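Transcriptional regulator, ROK family (Vibrio cholerae O1 biovar eltor, PDB 1Z05) probably binds DNA as a zinc-containing transcriptional regulator of the ROK family, a homolog of Escherichia coli Mlc linked to carbohydrate metabolism. Local coordinates at residues 225-230 / 412-417. Residues are numbered along the deposited sequence; the frame is centred on the assembly and turned at random. Where two conformers were deposited one is given.
Sequences EKLFGH and LIKQAL
Leu227 and Phe228, on helix 217-228, meet the side chain of Lys414 on helix 407-418 through carbon atoms alone. The Leu227 methyl CD1 lies 3.9 Å from Lys414 CG, the two chains slanting past each other. Beside it, Phe228 presents the far end of its ring: CZ is 3.8 Å from Lys414 CD and 4.0 Å from Lys414 CB, an oblique approach. The lysine reaches both residues because, with CG turned opposite the backbone N (chi1 170°), the chain bends at chi2 and chi3, which brings CD close to Phe228 CZ and CE1; its NZ continues to a salt bridge with Asp49. No hydrogen bond joins the two segments, and 197 Å² is buried between them, with the closest CA atoms, those of Leu227 and Lys414, 8.0 Å apart.

Within 225-230 the bonding is polar. His230 N donates to Glu225 OE1 at 3.0 Å and 164°, while OE2 of Glu225 accepts from Trp221 NE1 and Phe401 N. Helix 407-418 also packs on strand 212-216, where Leu412, Ile413 and Ala416 touch Phe213. The contact therefore joins two helices by aliphatic and aromatic packing near the surface, one of them lying against a sheet strand, within the ROK-family ASKHA fold.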
ATOM      1  N   GLU A 225     -12.380   7.890   9.111  1.00 33.25           N
ATOM      2  CA  GLU A 225     -11.572   8.410  10.206  1.00 33.65           C
ATOM      3  C   GLU A 225     -10.556   9.447   9.698  1.00 33.50           C
ATOM      4  O   GLU A 225     -10.318  10.456  10.346  1.00 34.00           O
ATOM      5  CB  GLU A 225     -10.907   7.272  10.989  1.00 33.87           C
ATOM      6  CG  GLU A 225     -11.887   6.340  11.749  1.00 32.20           C
ATOM      7  CD  GLU A 225     -12.699   7.025  12.867  1.00 38.03           C
ATOM      8  OE1 GLU A 225     -12.223   8.004  13.502  1.00 35.33           O
ATOM      9  OE2 GLU A 225     -13.830   6.558  13.120  1.00 33.54           O
ATOM     10  N   LYS A 226      -9.972   9.192   8.534  1.00 33.52           N
ATOM     11  CA  LYS A 226      -9.052  10.134   7.885  1.00 34.91           C
ATOM     12  C   LYS A 226      -9.728  11.428   7.368  1.00 35.49           C
ATOM     13  O   LYS A 226      -9.156  12.521   7.466  1.00 34.40           O
ATOM     14  CB  LYS A 226      -8.306   9.410   6.747  1.00 35.81           C
ATOM     15  CG  LYS A 226      -7.437  10.291   5.827  1.00 36.83           C
ATOM     16  CD  LYS A 226      -6.342  11.034   6.591  1.00 47.43           C
ATOM     17  CE  LYS A 226      -5.624  12.051   5.702  1.00 48.20           C
ATOM     18  NZ  LYS A 226      -4.899  13.044   6.536  1.00 52.06           N
ATOM     19  N   LEU A 227     -10.938  11.307   6.827  1.00 35.29           N
ATOM     20  CA  LEU A 227     -11.653  12.473   6.288  1.00 36.63           C
ATOM     21  C   LEU A 227     -12.525  13.236   7.290  1.00 37.67           C
ATOM     22  O   LEU A 227     -12.687  14.460   7.169  1.00 39.06           O
ATOM     23  CB  LEU A 227     -12.491  12.073   5.064  1.00 36.09           C
ATOM     24  CG  LEU A 227     -11.724  11.451   3.894  1.00 38.21           C
ATOM     25  CD1 LEU A 227     -12.672  11.076   2.741  1.00 41.46           C
ATOM     26  CD2 LEU A 227     -10.602  12.383   3.396  1.00 37.96           C
ATOM     27  N   PHE A 228     -13.088  12.525   8.269  1.00 36.65           N
ATOM     28  CA  PHE A 228     -14.121  13.086   9.142  1.00 36.33           C
ATOM     29  C   PHE A 228     -13.844  12.821  10.616  1.00 36.34           C
ATOM     30  O   PHE A 228     -14.510  13.388  11.484  1.00 36.24           O
ATOM     31  CB  PHE A 228     -15.493  12.454   8.838  1.00 36.96           C
ATOM     32  CG  PHE A 228     -16.019  12.712   7.461  1.00 35.27           C
ATOM     33  CD1 PHE A 228     -16.446  13.980   7.087  1.00 38.75           C
ATOM     34  CD2 PHE A 228     -16.153  11.666   6.560  1.00 37.76           C
ATOM     35  CE1 PHE A 228     -16.958  14.215   5.806  1.00 39.42           C
ATOM     36  CE2 PHE A 228     -16.656  11.887   5.291  1.00 37.75           C
ATOM     37  CZ  PHE A 228     -17.061  13.170   4.913  1.00 38.20           C
ATOM     38  N   GLY A 229     -12.893  11.937  10.902  1.00 34.81           N
ATOM     39  CA  GLY A 229     -12.777  11.380  12.244  1.00 34.51           C
ATOM     40  C   GLY A 229     -11.479  11.677  12.956  1.00 35.03           C
ATOM     41  O   GLY A 229     -10.990  12.811  12.941  1.00 35.28           O
ATOM     42  N   HIS A 230     -10.911  10.654  13.582  1.00 34.27           N
ATOM     43  CA  HIS A 230      -9.803  10.889  14.511  1.00 35.51           C
ATOM     44  C   HIS A 230      -8.415  10.612  13.953  1.00 36.25           C
ATOM     45  O   HIS A 230      -7.457  10.469  14.708  1.00 36.39           O
ATOM     46  CB  HIS A 230     -10.044  10.164  15.835  1.00 35.52           C
ATOM     47  CG  HIS A 230     -11.046  10.845  16.713  1.00 37.25           C
ATOM     48  ND1 HIS A 230     -11.602  10.240  17.818  1.00 43.22           N
ATOM     49  CD2 HIS A 230     -11.595  12.080  16.643  1.00 37.08           C
ATOM     50  CE1 HIS A 230     -12.438  11.079  18.403  1.00 39.60           C
ATOM     51  NE2 HIS A 230     -12.460  12.199  17.704  1.00 40.05           N
ATOM     52  N   LEU A 412     -16.411   7.592   1.075  1.00 34.13           N
ATOM     53  CA  LEU A 412     -16.242   7.181  -0.317  1.00 33.53           C
ATOM     54  C   LEU A 412     -16.682   8.296  -1.273  1.00 32.58           C
ATOM     55  O   LEU A 412     -16.046   8.528  -2.294  1.00 33.08           O
ATOM     56  CB  LEU A 412     -17.076   5.924  -0.625  1.00 33.82           C
ATOM     57  CG  LEU A 412     -16.733   4.608   0.076  1.00 34.43           C
ATOM     58  CD1 LEU A 412     -17.657   3.507  -0.416  1.00 31.63           C
ATOM     59  CD2 LEU A 412     -15.269   4.223  -0.170  1.00 36.65           C
ATOM     60  N   ILE A 413     -17.794   8.937  -0.942  1.00 32.36           N
ATOM     61  CA  ILE A 413     -18.366  10.030  -1.746  1.00 33.31           C
ATOM     62  C   ILE A 413     -17.465  11.267  -1.669  1.00 33.05           C
ATOM     63  O   ILE A 413     -17.136  11.863  -2.692  1.00 33.01           O
ATOM     64  CB  ILE A 413     -19.823  10.373  -1.299  1.00 33.13           C
ATOM     65  CG1 ILE A 413     -20.771   9.174  -1.518  1.00 34.13           C
ATOM     66  CG2 ILE A 413     -20.376  11.632  -2.010  1.00 33.30           C
ATOM     67  CD1 ILE A 413     -20.628   8.482  -2.866  1.00 33.93           C
ATOM     68  N   LYS A 414     -17.061  11.646  -0.459  1.00 32.56           N
ATOM     69  CA  LYS A 414     -16.144  12.773  -0.322  1.00 34.57           C
ATOM     70  C   LYS A 414     -14.858  12.550  -1.140  1.00 34.56           C
ATOM     71  O   LYS A 414     -14.443  13.447  -1.876  1.00 34.60           O
ATOM     72  CB  LYS A 414     -15.862  13.104   1.148  1.00 35.44           C
ATOM     73  CG  LYS A 414     -14.738  14.112   1.354  1.00 39.24           C
ATOM     74  CD  LYS A 414     -15.109  15.193   2.344  1.00 47.36           C
ATOM     75  CE  LYS A 414     -15.690  16.403   1.613  1.00 51.04           C
ATOM     76  NZ  LYS A 414     -16.427  17.335   2.509  1.00 52.18           N
ATOM     77  N   GLN A 415     -14.258  11.364  -1.037  0.50 34.32           N
ATOM     78  CA  GLN A 415     -13.029  11.073  -1.777  0.50 34.70           C
ATOM     79  C   GLN A 415     -13.242  11.022  -3.294  0.50 33.81           C
ATOM     80  O   GLN A 415     -12.339  11.383  -4.054  0.50 33.59           O
ATOM     81  CB  GLN A 415     -12.344   9.798  -1.256  0.50 34.99           C
ATOM     82  CG  GLN A 415     -10.892   9.600  -1.733  0.50 37.44           C
ATOM     83  CD  GLN A 415      -9.984  10.799  -1.449  0.50 40.67           C
ATOM     84  OE1 GLN A 415      -9.349  11.335  -2.359  0.50 40.94           O
ATOM     85  NE2 GLN A 415      -9.921  11.220  -0.188  0.50 39.57           N
ATOM     86  N   ALA A 416     -14.431  10.602  -3.733  1.00 32.75           N
ATOM     87  CA  ALA A 416     -14.768  10.608  -5.174  1.00 33.10           C
ATOM     88  C   ALA A 416     -14.948  12.025  -5.730  1.00 33.72           C
ATOM     89  O   ALA A 416     -14.710  12.251  -6.911  1.00 33.71           O
ATOM     90  CB  ALA A 416     -16.020   9.778  -5.464  1.00 32.92           C
ATOM     91  N   LEU A 417     -15.378  12.959  -4.881  1.00 31.77           N
ATOM     92  CA  LEU A 417     -15.399  14.392  -5.237  1.00 33.32           C
ATOM     93  C   LEU A 417     -13.961  14.924  -5.389  1.00 33.99           C
ATOM     94  O   LEU A 417     -13.625  15.550  -6.391  1.00 34.77           O
ATOM     95  CB  LEU A 417     -16.165  15.211  -4.186  1.00 31.31           C
ATOM     96  CG  LEU A 417     -17.686  14.987  -4.101  1.00 31.64           C
ATOM     97  CD1 LEU A 417     -18.271  15.600  -2.852  1.00 33.04           C
ATOM     98  CD2 LEU A 417     -18.426  15.528  -5.329  1.00 33.31           C
TER